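Local coordinates for methyltransferase (Thermus thermophilus, PDB 3TMA), which methylates the N2 atom of guanosine 6 in tRNA(Phe), using S-adenosyl-L-methionine as methyl donor, at residues F112-R117 against E128-V133; R176-A181 against I217-A222; H265-F270 against L304-P309. One frame throughout, in Å; residues are numbered along the deposited sequence.

In the fold
The three contacts follow one another along the chain, each closing before the next opens, and the series runs from RNA-binding domain to catalytic domain. Contact 1 belongs to the N-terminal THUMP domain, where helix 126-141 packs on strand 112-119 at an outer edge of its sheet. Contacts 2 and 3 both lie in the Rossmann-fold methyltransferase domain. Contact 2 ties the loop ahead of helix 189-198 to helix 216-225, next to the probable cofactor site; contact 3 joins the loop before strand 275-278 to the end of helix 290-305. Centres of contacts 1 and 2 are about 34 Å apart, those of 2 and 3 about 24 Å, and those of 1 and 3 about 54 Å.

Contact 1: residues F112-R117 against E128-V133; sequences FRVEAR and EVERRV
Glu-130 reaches from helix 128-133 to the backbone of strand 112-117, and its side chain is the one to trace. CB lies near Val-114 O and Val-114 CB. Glu-130 CG, placed beside the backbone N and opposite the carbonyl carbon (chi1 -62°), packs 3.6 Å from Ala-116 CB. From there the chain runs on extended, bringing CD alongside the carbonyl of Val-114. The two carboxylate oxygens then part company. Glu-130 OE2 accepts a nearly straight hydrogen bond from Ala-116 N, 2.8 Å long and at 175°, through its anti lone pair. Glu-130 OE1 forms a longer salt bridge with Arg-113 NH2 at 3.4 Å, the guanidinium and carboxylate planes standing almost perpendicular. Strand 112-119, helix 126-141 and strand 152-159 make a beta-alpha-beta unit of the THUMP domain, and 112-119 is an outermost strand of its sheet, so the carboxylate occupies a backbone N-H of an edge strand. The guanidinium of Arg-113 has two more partners: Arg-113 NE donates to Val-114 O at 3.3 Å, from above the carbonyl plane, and NH1 to Leu-147 O. Beneath this polar layer the valines close the interface. Val-114 CG2 meets Val-133 CG1 at 4.0 Å, while Val-129 CG1 lies 3.7 Å from Ala-116 CB and its side chain also touches Leu-91 and Leu-94 of helix 90-99.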
ATOM      1  N   PHE A 112      19.879 -14.860 -10.441  1.00 35.93           N
ATOM      2  CA  PHE A 112      18.404 -14.721 -10.461  1.00 32.80           C
ATOM      3  C   PHE A 112      17.736 -15.822  -9.657  1.00 33.53           C
ATOM      4  O   PHE A 112      18.421 -16.776  -9.168  1.00 33.63           O
ATOM      5  CB  PHE A 112      17.867 -14.674 -11.910  1.00 31.12           C
ATOM      6  CG  PHE A 112      17.790 -16.054 -12.582  1.00 32.31           C
ATOM      7  CD1 PHE A 112      18.947 -16.767 -12.869  1.00 34.38           C
ATOM      8  CD2 PHE A 112      16.565 -16.651 -12.845  1.00 30.57           C
ATOM      9  CE1 PHE A 112      18.895 -18.076 -13.444  1.00 34.76           C
ATOM     10  CE2 PHE A 112      16.481 -17.907 -13.462  1.00 32.43           C
ATOM     11  CZ  PHE A 112      17.662 -18.640 -13.750  1.00 34.79           C
ATOM     12  N   ARG A 113      16.404 -15.729  -9.520  1.00 30.42           N
ATOM     13  CA  ARG A 113      15.637 -16.889  -9.096  1.00 30.87           C
ATOM     14  C   ARG A 113      14.275 -16.767  -9.745  1.00 30.67           C
ATOM     15  O   ARG A 113      13.955 -15.703 -10.271  1.00 29.25           O
ATOM     16  CB  ARG A 113      15.516 -16.963  -7.566  1.00 31.90           C
ATOM     17  CG  ARG A 113      14.626 -15.890  -6.933  1.00 31.88           C
ATOM     18  CD  ARG A 113      14.327 -16.279  -5.478  1.00 35.93           C
ATOM     19  NE  ARG A 113      13.393 -17.400  -5.485  1.00 41.99           N
ATOM     20  CZ  ARG A 113      13.130 -18.180  -4.440  1.00 47.31           C
ATOM     21  NH1 ARG A 113      13.762 -17.992  -3.280  1.00 39.62           N
ATOM     22  NH2 ARG A 113      12.261 -19.188  -4.578  1.00 48.20           N
ATOM     23  N   VAL A 114      13.493 -17.853  -9.718  1.00 30.41           N
ATOM     24  CA  VAL A 114      12.089 -17.830 -10.144  1.00 29.03           C
ATOM     25  C   VAL A 114      11.221 -17.870  -8.866  1.00 30.58           C
ATOM     26  O   VAL A 114      11.538 -18.590  -7.905  1.00 30.36           O
ATOM     27  CB  VAL A 114      11.730 -19.038 -11.035  1.00 29.62           C
ATOM     28  CG1 VAL A 114      10.264 -18.968 -11.521  1.00 28.76           C
ATOM     29  CG2 VAL A 114      12.672 -19.137 -12.269  1.00 30.19           C
ATOM     30  N   GLU A 115      10.198 -17.029  -8.819  1.00 28.62           N
ATOM     31  CA  GLU A 115       9.211 -17.069  -7.746  1.00 32.39           C
ATOM     32  C   GLU A 115       7.892 -17.421  -8.424  1.00 32.11           C
ATOM     33  O   GLU A 115       7.414 -16.677  -9.303  1.00 31.37           O
ATOM     34  CB  GLU A 115       9.124 -15.703  -7.071  1.00 33.04           C
ATOM     35  CG  GLU A 115      10.335 -15.399  -6.187  1.00 42.26           C
ATOM     36  CD  GLU A 115      10.250 -14.031  -5.488  0.50 45.57           C
ATOM     37  OE1 GLU A 115       9.276 -13.281  -5.735  0.50 44.18           O
ATOM     38  OE2 GLU A 115      11.178 -13.706  -4.713  0.50 46.36           O
ATOM     39  N   ALA A 116       7.362 -18.604  -8.124  1.00 30.46           N
ATOM     40  CA  ALA A 116       6.091 -19.007  -8.749  1.00 32.71           C
ATOM     41  C   ALA A 116       4.975 -18.986  -7.729  1.00 33.94           C
ATOM     42  O   ALA A 116       5.198 -19.286  -6.566  1.00 32.83           O
ATOM     43  CB  ALA A 116       6.204 -20.394  -9.391  1.00 32.41           C
ATOM     44  N   ARG A 117       3.771 -18.606  -8.147  1.00 35.33           N
ATOM     45  CA  ARG A 117       2.619 -18.598  -7.239  1.00 38.03           C
ATOM     46  C   ARG A 117       1.473 -19.245  -7.995  1.00 40.69           C
ATOM     47  O   ARG A 117       1.414 -19.168  -9.229  1.00 40.52           O
ATOM     48  CB  ARG A 117       2.223 -17.154  -6.898  1.00 39.17           C
ATOM     49  CG  ARG A 117       3.220 -16.397  -6.043  1.00 43.86           C
ATOM     50  CD  ARG A 117       2.708 -14.981  -5.767  1.00 51.34           C
ATOM     51  NE  ARG A 117       3.691 -14.168  -5.047  1.00 57.83           N
ATOM     52  N   GLU A 128       7.886 -26.947  -8.220  1.00 37.96           N
ATOM     53  CA  GLU A 128       8.127 -27.624  -9.538  1.00 38.18           C
ATOM     54  C   GLU A 128       8.264 -26.634 -10.715  1.00 36.80           C
ATOM     55  O   GLU A 128       9.071 -26.848 -11.661  1.00 35.09           O
ATOM     56  CB  GLU A 128       7.015 -28.609  -9.879  1.00 40.52           C
ATOM     57  CG  GLU A 128       7.111 -29.949  -9.178  1.00 52.25           C
ATOM     58  CD  GLU A 128       5.916 -30.853  -9.505  1.00 63.46           C
ATOM     59  OE1 GLU A 128       4.809 -30.592  -8.985  1.00 63.30           O
ATOM     60  OE2 GLU A 128       6.073 -31.808 -10.299  1.00 68.37           O
ATOM     61  N   VAL A 129       7.411 -25.609 -10.704  1.00 34.54           N
ATOM     62  CA  VAL A 129       7.429 -24.574 -11.723  1.00 32.63           C
ATOM     63  C   VAL A 129       8.756 -23.826 -11.632  1.00 33.53           C
ATOM     64  O   VAL A 129       9.397 -23.558 -12.650  1.00 32.74           O
ATOM     65  CB  VAL A 129       6.258 -23.576 -11.537  1.00 32.93           C
ATOM     66  CG1 VAL A 129       6.410 -22.371 -12.490  1.00 28.58           C
ATOM     67  CG2 VAL A 129       4.887 -24.257 -11.814  1.00 32.90           C
ATOM     68  N   GLU A 130       9.154 -23.445 -10.417  1.00 31.73           N
ATOM     69  CA  GLU A 130      10.437 -22.765 -10.233  1.00 31.78           C
ATOM     70  C   GLU A 130      11.606 -23.588 -10.746  1.00 32.51           C
ATOM     71  O   GLU A 130      12.539 -23.062 -11.388  1.00 32.19           O
ATOM     72  CB  GLU A 130      10.650 -22.355  -8.772  1.00 29.69           C
ATOM     73  CG  GLU A 130       9.544 -21.347  -8.311  1.00 34.17           C
ATOM     74  CD  GLU A 130       9.594 -21.031  -6.788  1.00 43.93           C
ATOM     75  OE1 GLU A 130      10.437 -21.629  -6.095  1.00 46.55           O
ATOM     76  OE2 GLU A 130       8.777 -20.201  -6.288  1.00 45.43           O
ATOM     77  N   ARG A 131      11.600 -24.871 -10.476  1.00 32.30           N
ATOM     78  CA  ARG A 131      12.725 -25.677 -10.935  0.50 34.25           C
ATOM     79  C   ARG A 131      12.748 -25.786 -12.451  1.00 35.36           C
ATOM     80  O   ARG A 131      13.784 -25.562 -13.075  1.00 36.58           O
ATOM     81  CB  ARG A 131      12.745 -27.064 -10.304  0.50 34.14           C
ATOM     82  CG  ARG A 131      13.744 -28.009 -10.977  0.50 35.71           C
ATOM     83  CD  ARG A 131      14.020 -29.176 -10.072  0.50 37.80           C
ATOM     84  NE  ARG A 131      12.932 -30.140 -10.057  0.50 32.03           N
ATOM     85  CZ  ARG A 131      12.875 -31.196 -10.861  0.50 40.23           C
ATOM     86  NH1 ARG A 131      11.881 -32.079 -10.730  0.50 38.16           N
ATOM     87  NH2 ARG A 131      13.848 -31.406 -11.757  0.50 34.58           N
ATOM     88  N   ARG A 132      11.605 -26.131 -13.050  1.00 36.91           N
ATOM     89  CA  ARG A 132      11.559 -26.346 -14.504  1.00 38.30           C
ATOM     90  C   ARG A 132      11.888 -25.037 -15.299  1.00 36.07           C
ATOM     91  O   ARG A 132      12.754 -25.020 -16.177  1.00 35.45           O
ATOM     92  CB  ARG A 132      10.185 -26.884 -14.917  1.00 41.69           C
ATOM     93  CG  ARG A 132      10.004 -26.997 -16.465  1.00 46.94           C
ATOM     94  CD  ARG A 132      10.619 -28.314 -17.008  1.00 53.06           C
ATOM     95  NE  ARG A 132       9.942 -29.459 -16.404  1.00 54.30           N
ATOM     96  CZ  ARG A 132       9.082 -30.234 -17.057  1.00 57.09           C
ATOM     97  NH1 ARG A 132       8.828 -30.011 -18.347  1.00 53.67           N
ATOM     98  NH2 ARG A 132       8.459 -31.209 -16.415  1.00 58.09           N
ATOM     99  N   VAL A 133      11.257 -23.943 -14.911  1.00 32.37           N
ATOM    100  CA  VAL A 133      11.513 -22.636 -15.532  1.00 31.80           C
ATOM    101  C   VAL A 133      12.950 -22.124 -15.260  1.00 32.08           C
ATOM    102  O   VAL A 133      13.663 -21.819 -16.190  1.00 32.22           O
ATOM    103  CB  VAL A 133      10.433 -21.618 -15.163  1.00 28.72           C
ATOM    104  CG1 VAL A 133      10.824 -20.165 -15.642  1.00 28.45           C
ATOM    105  CG2 VAL A 133       9.068 -22.050 -15.811  1.00 29.63           C
TER

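Contact 2: residues R176-A181 against I217-A222; sequences RRFPKA and IALEAA
Arg-177 and Phe-178 present a guanidinium edge and a ring face to neighbouring residues of one helix, Glu-220 and Leu-219. That helix, 216-225, starts in the cofactor-binding loop of the Rossmann-fold methyltransferase domain, where Ser-214, Gly-215 and Thr-216 probably bind S-adenosyl-L-methionine.

The arginine comes side-on: NE and NH2 each take one oxygen of the Glu-220 carboxylate, whose plane is turned 45° from that of the guanidinium. The two bonds differ, consistent with this twist. Arg-177 NE to Glu-220 OE1 is 2.8 Å and nearly straight, with OE1 met on its syn side and lying in the guanidinium plane; Arg-177 NH2 to Glu-220 OE2 is 3.1 Å and more bent, entering from above the carboxylate plane. Arg-177 CG sits between backbone N and carbonyl carbon (chi1 51°), and the chain then runs straight to NE. Glu-220 instead bends at chi2, which swings its carboxylate across the arginine. More partners hold the pair: Gln-193 donates to OE2 of the buried Glu-220, Arg-71 makes a salt bridge to OE1, and the carbonyl of Arg-71 accepts from Arg-177 NH2.

The Phe-178 ring lies between two aliphatic groups. Leu-219 CB stands over the centre of one face in a CH-pi contact, 4.1 Å from the centroid, while Arg-177 CB covers the opposite face toward its rim. At the ring edge, in plane, Phe-178 CE2 comes 3.5 Å from Glu-220 OE1, so the oxygen that takes NE also faces the aromatic rim. Beyond the ring, Leu-219 CD1 spans from Phe-178 CB to Ala-181 CB. The carbonyl oxygen of Ala-181 accepts a hydrogen bond from Ser-214 OG, and the methyl CB of Ala-181 itself lies 3.7 Å from Leu-219 CD1.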
ATOM      1  N   ARG A 176       8.594   1.008   0.980  1.00 39.39           N
ATOM      2  CA  ARG A 176       9.719   1.241   1.906  1.00 42.20           C
ATOM      3  C   ARG A 176      10.237   2.687   1.933  1.00 42.99           C
ATOM      4  O   ARG A 176      11.336   2.947   2.412  1.00 46.73           O
ATOM      5  CB  ARG A 176      10.881   0.309   1.590  1.00 44.82           C
ATOM      6  CG  ARG A 176      10.541  -1.138   1.791  1.00 51.42           C
ATOM      7  CD  ARG A 176      10.704  -1.539   3.264  1.00 63.84           C
ATOM      8  NE  ARG A 176      11.032  -2.961   3.365  1.00 74.24           N
ATOM      9  CZ  ARG A 176      10.131  -3.933   3.473  1.00 76.13           C
ATOM     10  NH1 ARG A 176       8.838  -3.640   3.543  1.00 74.46           N
ATOM     11  NH2 ARG A 176      10.525  -5.201   3.535  1.00 81.70           N
ATOM     12  N   ARG A 177       9.412   3.647   1.538  1.00 39.93           N
ATOM     13  CA  ARG A 177       9.759   5.050   1.768  1.00 39.41           C
ATOM     14  C   ARG A 177       9.658   5.417   3.254  1.00 41.67           C
ATOM     15  O   ARG A 177       8.940   4.741   4.033  1.00 42.64           O
ATOM     16  CB  ARG A 177       8.931   5.975   0.868  1.00 37.25           C
ATOM     17  CG  ARG A 177       7.406   5.744   0.906  1.00 37.65           C
ATOM     18  CD  ARG A 177       6.719   6.726  -0.022  1.00 35.98           C
ATOM     19  NE  ARG A 177       5.256   6.603   0.046  1.00 34.85           N
ATOM     20  CZ  ARG A 177       4.542   5.674  -0.592  1.00 34.94           C
ATOM     21  NH1 ARG A 177       5.151   4.746  -1.321  1.00 31.59           N
ATOM     22  NH2 ARG A 177       3.211   5.648  -0.478  1.00 32.56           N
ATOM     23  N   PHE A 178      10.383   6.466   3.645  1.00 40.78           N
ATOM     24  CA  PHE A 178      10.402   6.955   5.023  1.00 44.03           C
ATOM     25  C   PHE A 178      10.834   5.884   6.046  1.00 47.85           C
ATOM     26  O   PHE A 178      10.130   5.682   7.038  1.00 48.60           O
ATOM     27  CB  PHE A 178       9.034   7.575   5.408  1.00 41.88           C
ATOM     28  CG  PHE A 178       8.507   8.534   4.382  1.00 41.09           C
ATOM     29  CD1 PHE A 178       9.338   9.523   3.875  1.00 37.66           C
ATOM     30  CD2 PHE A 178       7.215   8.408   3.869  1.00 38.97           C
ATOM     31  CE1 PHE A 178       8.885  10.397   2.872  1.00 44.12           C
ATOM     32  CE2 PHE A 178       6.728   9.304   2.894  1.00 36.47           C
ATOM     33  CZ  PHE A 178       7.565  10.296   2.395  1.00 40.03           C
ATOM     34  N   PRO A 179      11.997   5.216   5.820  1.00 49.59           N
ATOM     35  CA  PRO A 179      12.419   4.105   6.663  1.00 53.49           C
ATOM     36  C   PRO A 179      12.719   4.553   8.110  1.00 57.44           C
ATOM     37  O   PRO A 179      12.528   3.775   9.036  1.00 59.72           O
ATOM     38  CB  PRO A 179      13.692   3.579   5.966  1.00 55.36           C
ATOM     39  CG  PRO A 179      14.257   4.786   5.245  1.00 54.22           C
ATOM     40  CD  PRO A 179      12.976   5.500   4.759  1.00 49.48           C
ATOM     41  N   LYS A 180      13.121   5.802   8.310  1.00 60.57           N
ATOM     42  CA  LYS A 180      13.324   6.301   9.671  1.00 65.92           C
ATOM     43  C   LYS A 180      12.031   6.266  10.508  1.00 66.31           C
ATOM     44  O   LYS A 180      12.073   6.107  11.719  1.00 69.52           O
ATOM     45  CB  LYS A 180      13.928   7.710   9.669  1.00 67.10           C
ATOM     46  CG  LYS A 180      15.466   7.767   9.686  1.00 75.39           C
ATOM     47  CD  LYS A 180      15.982   9.200   9.433  1.00 80.07           C
ATOM     48  CE  LYS A 180      17.149   9.219   8.434  1.00 83.57           C
ATOM     49  NZ  LYS A 180      18.476   8.838   9.027  1.00 86.60           N
ATOM     50  N   ALA A 181      10.878   6.391   9.864  1.00 65.16           N
ATOM     51  CA  ALA A 181       9.619   6.245  10.585  1.00 66.01           C
ATOM     52  C   ALA A 181       9.107   4.790  10.659  1.00 69.12           C
ATOM     53  O   ALA A 181       8.089   4.535  11.283  1.00 68.57           O
ATOM     54  CB  ALA A 181       8.567   7.157  10.003  1.00 61.26           C
ATOM     55  N   ILE A 217       2.000   8.702   8.828  1.00 24.12           N
ATOM     56  CA  ILE A 217       0.859   9.381   8.203  1.00 26.03           C
ATOM     57  C   ILE A 217       1.150  10.871   7.917  1.00 25.60           C
ATOM     58  O   ILE A 217       0.861  11.358   6.808  1.00 23.20           O
ATOM     59  CB  ILE A 217      -0.407   9.256   9.050  1.00 25.50           C
ATOM     60  CG1 ILE A 217      -0.940   7.824   8.977  1.00 25.97           C
ATOM     61  CG2 ILE A 217      -1.491  10.172   8.528  1.00 25.04           C
ATOM     62  CD1 ILE A 217      -1.972   7.516  10.111  1.00 26.77           C
ATOM     63  N   ALA A 218       1.778  11.561   8.880  1.00 22.95           N
ATOM     64  CA  ALA A 218       2.165  12.966   8.676  1.00 22.53           C
ATOM     65  C   ALA A 218       3.136  13.155   7.502  1.00 23.14           C
ATOM     66  O   ALA A 218       3.001  14.117   6.733  1.00 22.89           O
ATOM     67  CB  ALA A 218       2.780  13.592   9.985  1.00 23.06           C
ATOM     68  N   LEU A 219       4.121  12.258   7.379  1.00 22.31           N
ATOM     69  CA  LEU A 219       5.127  12.396   6.345  1.00 24.28           C
ATOM     70  C   LEU A 219       4.469  12.120   5.006  1.00 24.09           C
ATOM     71  O   LEU A 219       4.790  12.793   4.026  1.00 24.90           O
ATOM     72  CB  LEU A 219       6.288  11.376   6.581  1.00 26.26           C
ATOM     73  CG  LEU A 219       7.051  11.556   7.917  1.00 31.95           C
ATOM     74  CD1 LEU A 219       7.916  10.315   8.255  1.00 32.90           C
ATOM     75  CD2 LEU A 219       7.932  12.797   7.852  1.00 33.26           C
ATOM     76  N   GLU A 220       3.636  11.058   4.920  1.00 21.49           N
ATOM     77  CA  GLU A 220       2.915  10.775   3.669  1.00 23.50           C
ATOM     78  C   GLU A 220       2.054  11.963   3.210  1.00 24.03           C
ATOM     79  O   GLU A 220       2.060  12.362   2.000  1.00 26.00           O
ATOM     80  CB  GLU A 220       2.086   9.494   3.770  1.00 23.68           C
ATOM     81  CG  GLU A 220       1.435   9.070   2.418  1.00 27.06           C
ATOM     82  CD  GLU A 220       2.456   8.550   1.344  1.00 34.12           C
ATOM     83  OE1 GLU A 220       3.642   8.309   1.654  1.00 34.07           O
ATOM     84  OE2 GLU A 220       2.059   8.400   0.177  1.00 31.28           O
ATOM     85  N   ALA A 221       1.328  12.543   4.162  1.00 21.76           N
ATOM     86  CA  ALA A 221       0.501  13.706   3.882  1.00 22.18           C
ATOM     87  C   ALA A 221       1.363  14.905   3.386  1.00 23.13           C
ATOM     88  O   ALA A 221       1.026  15.568   2.396  1.00 23.96           O
ATOM     89  CB  ALA A 221      -0.263  14.110   5.161  1.00 22.34           C
ATOM     90  N   ALA A 222       2.424  15.232   4.127  1.00 22.03           N
ATOM     91  CA  ALA A 222       3.288  16.388   3.761  1.00 24.13           C
ATOM     92  C   ALA A 222       3.924  16.184   2.398  1.00 26.09           C
ATOM     93  O   ALA A 222       3.899  17.086   1.551  1.00 25.62           O
ATOM     94  CB  ALA A 222       4.374  16.638   4.816  1.00 22.95           C
TER

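Contact 3: residues H265-F270 against L304-P309; sequences HLPRFF and LALLPP
Leu-306 pushes both of its methyl groups against the turn formed by residues 265-270, and has more surface buried here than any other residue of the two segments. Leu-306 CD1 lies 3.7 Å from Leu-266 CB and 4.0 Å from Phe-270 CB. Leu-306 CD2 points to Pro-267, whose CB is 4.0 Å away, and the two side chains meet at a slant. Both methyls of Leu-306, CD1 and CD2, also rest near the carbonyl oxygen of Phe-270, each at 3.6 Å. CG lies opposite the carbonyl carbon, next to the backbone N (chi1 -65°), and chi2 then sets the two methyls.

Leu-306 comes directly after helix 290-305 of the Rossmann-fold domain, on the way to strand 312-317, while 265-270 belongs to the connection from strand 257-260 to strand 275-278. The leucine therefore joins two connections of the same central sheet, and a backbone hydrogen bond between Leu-306 and Val-273 adds to the link.

Pro-267 forms the exposed border of the contact: Pro-267 CG also approaches Ala-305 CB, at a loose 4.5 Å. Phe-270 contributes its CB and carbonyl, whereas its ring turns away toward Ala-261. The turn carrying these residues is gathered round Leu-266 O, which accepts from both Phe-269 N and Phe-270 N. Leu-266 is also close to Ala-263, a probable S-adenosyl-L-methionine-binding residue, with about 4 Å between their side chains.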
ATOM      1  N   HIS A 265      -7.758  14.683  24.345  1.00 41.70           N
ATOM      2  CA  HIS A 265      -8.008  16.108  24.564  1.00 41.78           C
ATOM      3  C   HIS A 265      -7.433  16.977  23.442  1.00 39.41           C
ATOM      4  O   HIS A 265      -6.745  17.984  23.709  1.00 38.98           O
ATOM      5  CB  HIS A 265      -7.383  16.542  25.889  1.00 47.30           C
ATOM      6  CG  HIS A 265      -7.913  15.795  27.072  1.00 56.02           C
ATOM      7  ND1 HIS A 265      -9.194  15.980  27.553  1.00 59.38           N
ATOM      8  CD2 HIS A 265      -7.346  14.839  27.850  1.00 60.83           C
ATOM      9  CE1 HIS A 265      -9.391  15.163  28.574  1.00 66.66           C
ATOM     10  NE2 HIS A 265      -8.289  14.457  28.771  1.00 63.49           N
ATOM     11  N   LEU A 266      -7.708  16.591  22.199  1.00 35.11           N
ATOM     12  CA  LEU A 266      -7.155  17.275  21.011  1.00 35.10           C
ATOM     13  C   LEU A 266      -7.274  18.795  20.981  1.00 36.05           C
ATOM     14  O   LEU A 266      -6.325  19.490  20.573  1.00 35.11           O
ATOM     15  CB  LEU A 266      -7.740  16.694  19.720  1.00 33.73           C
ATOM     16  CG  LEU A 266      -7.315  15.258  19.399  1.00 31.90           C
ATOM     17  CD1 LEU A 266      -8.105  14.777  18.213  1.00 30.19           C
ATOM     18  CD2 LEU A 266      -5.807  15.198  19.174  1.00 31.23           C
ATOM     19  N   PRO A 267      -8.429  19.341  21.431  1.00 38.99           N
ATOM     20  CA  PRO A 267      -8.494  20.809  21.419  1.00 39.50           C
ATOM     21  C   PRO A 267      -7.556  21.542  22.407  1.00 40.34           C
ATOM     22  O   PRO A 267      -7.354  22.734  22.235  1.00 41.96           O
ATOM     23  CB  PRO A 267      -9.969  21.109  21.698  1.00 42.43           C
ATOM     24  CG  PRO A 267     -10.706  19.770  21.427  1.00 40.19           C
ATOM     25  CD  PRO A 267      -9.708  18.734  21.844  1.00 38.23           C
ATOM     26  N   ARG A 268      -6.911  20.845  23.349  1.00 41.47           N
ATOM     27  CA  ARG A 268      -5.899  21.468  24.220  0.50 43.39           C
ATOM     28  C   ARG A 268      -4.626  21.779  23.402  1.00 44.47           C
ATOM     29  O   ARG A 268      -3.756  22.542  23.841  1.00 47.00           O
ATOM     30  CB  ARG A 268      -5.529  20.538  25.391  0.50 44.72           C
ATOM     31  CG  ARG A 268      -6.602  20.360  26.484  0.50 44.81           C
ATOM     32  CD  ARG A 268      -6.124  19.481  27.655  0.50 46.64           C
ATOM     33  NE  ARG A 268      -7.223  19.024  28.503  0.50 44.36           N
ATOM     34  CZ  ARG A 268      -7.087  18.258  29.587  0.50 52.92           C
ATOM     35  NH1 ARG A 268      -5.888  17.857  29.996  0.50 56.78           N
ATOM     36  NH2 ARG A 268      -8.152  17.923  30.296  0.50 55.47           N
ATOM     37  N   PHE A 269      -4.507  21.175  22.225  1.00 40.08           N
ATOM     38  CA  PHE A 269      -3.225  21.130  21.487  1.00 39.91           C
ATOM     39  C   PHE A 269      -3.276  21.606  20.034  1.00 37.82           C
ATOM     40  O   PHE A 269      -2.270  22.097  19.506  1.00 37.95           O
ATOM     41  CB  PHE A 269      -2.682  19.693  21.496  1.00 37.02           C
ATOM     42  CG  PHE A 269      -2.444  19.158  22.875  1.00 41.61           C
ATOM     43  CD1 PHE A 269      -1.323  19.566  23.607  1.00 48.87           C
ATOM     44  CD2 PHE A 269      -3.368  18.315  23.478  1.00 41.16           C
ATOM     45  CE1 PHE A 269      -1.108  19.099  24.914  1.00 52.61           C
ATOM     46  CE2 PHE A 269      -3.160  17.841  24.796  1.00 46.96           C
ATOM     47  CZ  PHE A 269      -2.039  18.233  25.503  1.00 46.51           C
ATOM     48  N   PHE A 270      -4.406  21.378  19.360  1.00 33.05           N
ATOM     49  CA  PHE A 270      -4.497  21.662  17.920  1.00 32.49           C
ATOM     50  C   PHE A 270      -5.642  22.595  17.590  1.00 33.17           C
ATOM     51  O   PHE A 270      -6.703  22.488  18.196  1.00 34.83           O
ATOM     52  CB  PHE A 270      -4.671  20.327  17.122  1.00 27.80           C
ATOM     53  CG  PHE A 270      -3.507  19.367  17.315  1.00 29.42           C
ATOM     54  CD1 PHE A 270      -2.229  19.716  16.843  1.00 27.31           C
ATOM     55  CD2 PHE A 270      -3.660  18.201  18.061  1.00 31.38           C
ATOM     56  CE1 PHE A 270      -1.124  18.886  17.049  1.00 31.04           C
ATOM     57  CE2 PHE A 270      -2.566  17.312  18.242  1.00 32.97           C
ATOM     58  CZ  PHE A 270      -1.282  17.676  17.736  1.00 31.07           C
ATOM     59  N   LEU A 304     -14.544  15.987  16.236  1.00 27.16           N
ATOM     60  CA  LEU A 304     -15.721  16.731  15.778  1.00 31.28           C
ATOM     61  C   LEU A 304     -15.585  18.218  16.085  1.00 32.15           C
ATOM     62  O   LEU A 304     -16.017  19.076  15.296  1.00 34.86           O
ATOM     63  CB  LEU A 304     -16.995  16.190  16.471  1.00 31.74           C
ATOM     64  CG  LEU A 304     -18.315  16.788  15.991  1.00 34.24           C
ATOM     65  CD1 LEU A 304     -18.648  16.254  14.620  1.00 31.90           C
ATOM     66  CD2 LEU A 304     -19.448  16.441  16.970  1.00 38.67           C
ATOM     67  N   ALA A 305     -14.974  18.524  17.231  1.00 31.00           N
ATOM     68  CA  ALA A 305     -14.844  19.902  17.665  1.00 32.08           C
ATOM     69  C   ALA A 305     -13.754  20.658  16.897  1.00 31.18           C
ATOM     70  O   ALA A 305     -13.673  21.872  17.009  1.00 34.65           O
ATOM     71  CB  ALA A 305     -14.572  19.969  19.158  1.00 32.68           C
ATOM     72  N   LEU A 306     -12.871  19.921  16.209  1.00 29.44           N
ATOM     73  CA  LEU A 306     -11.788  20.501  15.437  1.00 29.11           C
ATOM     74  C   LEU A 306     -12.022  20.446  13.935  1.00 29.28           C
ATOM     75  O   LEU A 306     -11.086  20.618  13.150  1.00 30.41           O
ATOM     76  CB  LEU A 306     -10.446  19.808  15.787  1.00 27.72           C
ATOM     77  CG  LEU A 306     -10.018  20.064  17.275  1.00 31.74           C
ATOM     78  CD1 LEU A 306      -8.601  19.567  17.490  1.00 36.12           C
ATOM     79  CD2 LEU A 306     -10.103  21.497  17.675  1.00 38.00           C
ATOM     80  N   LEU A 307     -13.263  20.236  13.524  1.00 30.23           N
ATOM     81  CA  LEU A 307     -13.626  20.311  12.097  1.00 30.36           C
ATOM     82  C   LEU A 307     -14.667  21.407  11.834  1.00 33.00           C
ATOM     83  O   LEU A 307     -15.557  21.612  12.658  1.00 35.10           O
ATOM     84  CB  LEU A 307     -14.195  18.967  11.632  1.00 28.48           C
ATOM     85  CG  LEU A 307     -13.203  17.788  11.621  1.00 29.57           C
ATOM     86  CD1 LEU A 307     -14.001  16.453  11.396  1.00 25.72           C
ATOM     87  CD2 LEU A 307     -12.135  17.972  10.585  1.00 24.20           C
ATOM     88  N   PRO A 308     -14.643  22.013  10.627  1.00 34.56           N
ATOM     89  CA  PRO A 308     -15.815  22.813  10.202  1.00 36.67           C
ATOM     90  C   PRO A 308     -16.905  21.875   9.694  1.00 37.31           C
ATOM     91  O   PRO A 308     -16.631  20.684   9.486  1.00 33.84           O
ATOM     92  CB  PRO A 308     -15.269  23.655   9.033  1.00 38.75           C
ATOM     93  CG  PRO A 308     -14.146  22.756   8.397  1.00 36.20           C
ATOM     94  CD  PRO A 308     -13.687  21.769   9.522  1.00 31.55           C
ATOM     95  N   PRO A 309     -18.130  22.394   9.470  1.00 40.16           N
ATOM     96  CA  PRO A 309     -19.095  21.570   8.722  1.00 42.51           C
ATOM     97  C   PRO A 309     -18.477  21.146   7.378  1.00 41.88           C
ATOM     98  O   PRO A 309     -17.793  21.944   6.745  1.00 41.90           O
ATOM     99  CB  PRO A 309     -20.288  22.521   8.483  1.00 45.54           C
ATOM    100  CG  PRO A 309     -20.034  23.727   9.377  1.00 46.36           C
ATOM    101  CD  PRO A 309     -18.572  23.799   9.619  1.00 44.92           C
TER